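Local coordinates for putative histidine protein kinase (Rhodobacter sphaeroides, PDB 3KYJ) that probably autophosphorylates on its Hpt domain and passes the phosphate to response regulators, carrying chemoreceptor signals toward the flagellar motors, at residues V51-F54 with K55-R59. Numbering follows the deposited sequence. Where two conformers were deposited one is given.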
ATOM      1  N   VAL A  51       7.422   0.166   6.606  1.00 13.71           N
ATOM      2  CA  VAL A  51       8.034   1.077   5.655  1.00 14.06           C
ATOM      3  C   VAL A  51       7.234   1.076   4.356  1.00 13.83           C
ATOM      4  O   VAL A  51       6.970   2.130   3.780  1.00 13.47           O
ATOM      5  CB  VAL A  51       9.503   0.701   5.416  1.00 14.81           C
ATOM      6  CG1 VAL A  51      10.087   1.570   4.313  1.00 16.50           C
ATOM      7  CG2 VAL A  51      10.285   0.926   6.711  1.00 16.69           C
ATOM      8  N   HIS A  52       6.780  -0.096   3.932  1.00 14.29           N
ATOM      9  CA  HIS A  52       6.012  -0.205   2.703  1.00 13.37           C
ATOM     10  C   HIS A  52       4.689   0.580   2.804  1.00 13.97           C
ATOM     11  O   HIS A  52       4.273   1.266   1.868  1.00 14.51           O
ATOM     12  CB  HIS A  52       5.758  -1.678   2.389  1.00 15.29           C
ATOM     13  CG  HIS A  52       5.095  -1.902   1.071  1.00 18.28           C
ATOM     14  ND1 HIS A  52       5.737  -1.688  -0.130  1.00 21.76           N
ATOM     15  CD2 HIS A  52       3.841  -2.316   0.765  1.00 22.42           C
ATOM     16  CE1 HIS A  52       4.905  -1.962  -1.120  1.00 25.11           C
ATOM     17  NE2 HIS A  52       3.750  -2.346  -0.605  1.00 24.42           N
ATOM     18  N   THR A  53       4.034   0.482   3.954  1.00 14.02           N
ATOM     19  CA  THR A  53       2.824   1.238   4.206  1.00 14.65           C
ATOM     20  C   THR A  53       3.105   2.747   4.165  1.00 14.24           C
ATOM     21  O   THR A  53       2.380   3.531   3.527  1.00 13.84           O
ATOM     22  CB  THR A  53       2.256   0.859   5.575  1.00 16.70           C
ATOM     23  OG1 THR A  53       1.733  -0.465   5.484  1.00 17.97           O
ATOM     24  CG2 THR A  53       1.147   1.829   6.006  1.00 20.82           C
ATOM     25  N   PHE A  54       4.159   3.175   4.856  1.00 14.14           N
ATOM     26  CA  PHE A  54       4.494   4.585   4.876  1.00 13.97           C
ATOM     27  C   PHE A  54       4.778   5.107   3.457  1.00 14.23           C
ATOM     28  O   PHE A  54       4.296   6.167   3.064  1.00 14.45           O
ATOM     29  CB  PHE A  54       5.662   4.818   5.820  1.00 15.66           C
ATOM     30  CG  PHE A  54       5.903   6.270   6.095  1.00 16.13           C
ATOM     31  CD1 PHE A  54       5.269   6.901   7.141  1.00 18.97           C
ATOM     32  CD2 PHE A  54       6.722   7.010   5.269  1.00 16.05           C
ATOM     33  CE1 PHE A  54       5.466   8.247   7.384  1.00 20.73           C
ATOM     34  CE2 PHE A  54       6.914   8.364   5.492  1.00 17.67           C
ATOM     35  CZ  PHE A  54       6.292   8.984   6.543  1.00 19.00           C
ATOM     36  N   LYS A  55       5.523   4.328   2.685  1.00 13.24           N
ATOM     37  CA  LYS A  55       5.792   4.648   1.301  1.00 12.99           C
ATOM     38  C   LYS A  55       4.511   4.778   0.468  1.00 12.98           C
ATOM     39  O   LYS A  55       4.325   5.760  -0.257  1.00 14.29           O
ATOM     40  CB  LYS A  55       6.696   3.583   0.693  1.00 14.42           C
ATOM     41  CG  LYS A  55       7.155   3.893  -0.714  1.00 16.87           C
ATOM     42  CD  LYS A  55       7.865   2.723  -1.427  1.00 20.98           C
ATOM     43  CE  LYS A  55       6.852   1.709  -1.924  1.00 28.06           C
ATOM     44  NZ  LYS A  55       7.471   0.705  -2.839  1.00 34.73           N
ATOM     45  N   GLY A  56       3.638   3.789   0.541  1.00 13.10           N
ATOM     46  CA  GLY A  56       2.397   3.833  -0.214  1.00 14.06           C
ATOM     47  C   GLY A  56       1.502   5.000   0.160  1.00 12.20           C
ATOM     48  O   GLY A  56       0.855   5.588  -0.692  1.00 14.39           O
ATOM     49  N   ASN A  57       1.484   5.344   1.442  1.00 13.50           N
ATOM     50  CA  ASN A  57       0.679   6.460   1.926  1.00 15.30           C
ATOM     51  C   ASN A  57       1.165   7.776   1.298  1.00 15.45           C
ATOM     52  O   ASN A  57       0.385   8.611   0.866  1.00 16.63           O
ATOM     53  CB  ASN A  57       0.757   6.549   3.463  1.00 16.50           C
ATOM     54  CG  ASN A  57      -0.029   5.456   4.184  1.00 16.88           C
ATOM     55  OD1 ASN A  57      -0.620   4.564   3.569  1.00 15.95           O
ATOM     56  ND2 ASN A  57      -0.025   5.529   5.500  1.00 17.47           N
ATOM     57  N   SER A  58       2.482   7.949   1.256  1.00 15.13           N
ATOM     58  CA  SER A  58       3.041   9.159   0.691  0.61 14.86           C
ATOM     59  C   SER A  58       2.792   9.207  -0.814  1.00 15.33           C
ATOM     60  O   SER A  58       2.548  10.281  -1.371  1.00 17.33           O
ATOM     61  CB  SER A  58       4.534   9.264   1.012  0.61 16.14           C
ATOM     62  OG  SER A  58       5.324   8.299   0.320  0.61 16.57           O
ATOM     63  N   ARG A  59       2.830   8.052  -1.471  1.00 15.23           N
ATOM     64  CA  ARG A  59       2.548   7.992  -2.891  1.00 17.06           C
ATOM     65  C   ARG A  59       1.105   8.419  -3.198  1.00 17.70           C
ATOM     66  O   ARG A  59       0.882   9.119  -4.180  1.00 20.58           O
ATOM     67  CB  ARG A  59       2.849   6.595  -3.427  1.00 19.04           C
ATOM     68  CG  ARG A  59       2.564   6.420  -4.922  1.00 25.11           C
ATOM     69  CD  ARG A  59       2.816   4.976  -5.367  1.00 30.51           C
ATOM     70  NE  ARG A  59       4.209   4.601  -5.147  1.00 36.50           N
ATOM     71  CZ  ARG A  59       4.693   3.360  -5.186  1.00 42.23           C
ATOM     72  NH1 ARG A  59       3.894   2.325  -5.436  1.00 47.44           N
ATOM     73  NH2 ARG A  59       5.988   3.150  -4.962  1.00 44.06           N
TER
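The predicted phosphorylation site of the Hpt domain, H52, lies on helix 40-60, one turn before K55 and G56. The ring of H52 and the chain of K55 cross at a slant. CE of K55 comes within 4.0 Å of ND1 of H52. K55 runs extended from the backbone and then bends at chi3 (78°), which brings its ammonium end back beside the imidazole. Both side chains meet at E74 of helix 64-82: its carboxylate accepts a hydrogen bond from ND1 of H52 and forms a salt bridge with NZ of K55. This second-shell acid probably fixes the rotation of the ring. NE2 of H52 is turned to the bound partner protein and hydrogen-bonds an acidic side chain of that other chain.

The backbone of H52 is tied to G56, whose N donates to O of H52 at 2.9 Å. On the neighbouring side of the helix, T53 and N57 lie side by side. N of N57 donates to O of T53 at 2.9 Å. CG2 of T53 is 3.9 Å from ND2 of N57, and that amide nitrogen hydrogen-bonds D19 of helix 10-35. Replacing N57 by an alanine removes the amide, which is likely to leave the D19 carboxylate without this partner and a gap beside the T53 methyl. F54 points into the bundle, against V66 and L24. A histidine facing a partner protein from a helix of an all-helical bundle, with a lysine one turn on, is characteristic of Hpt phosphotransfer domains.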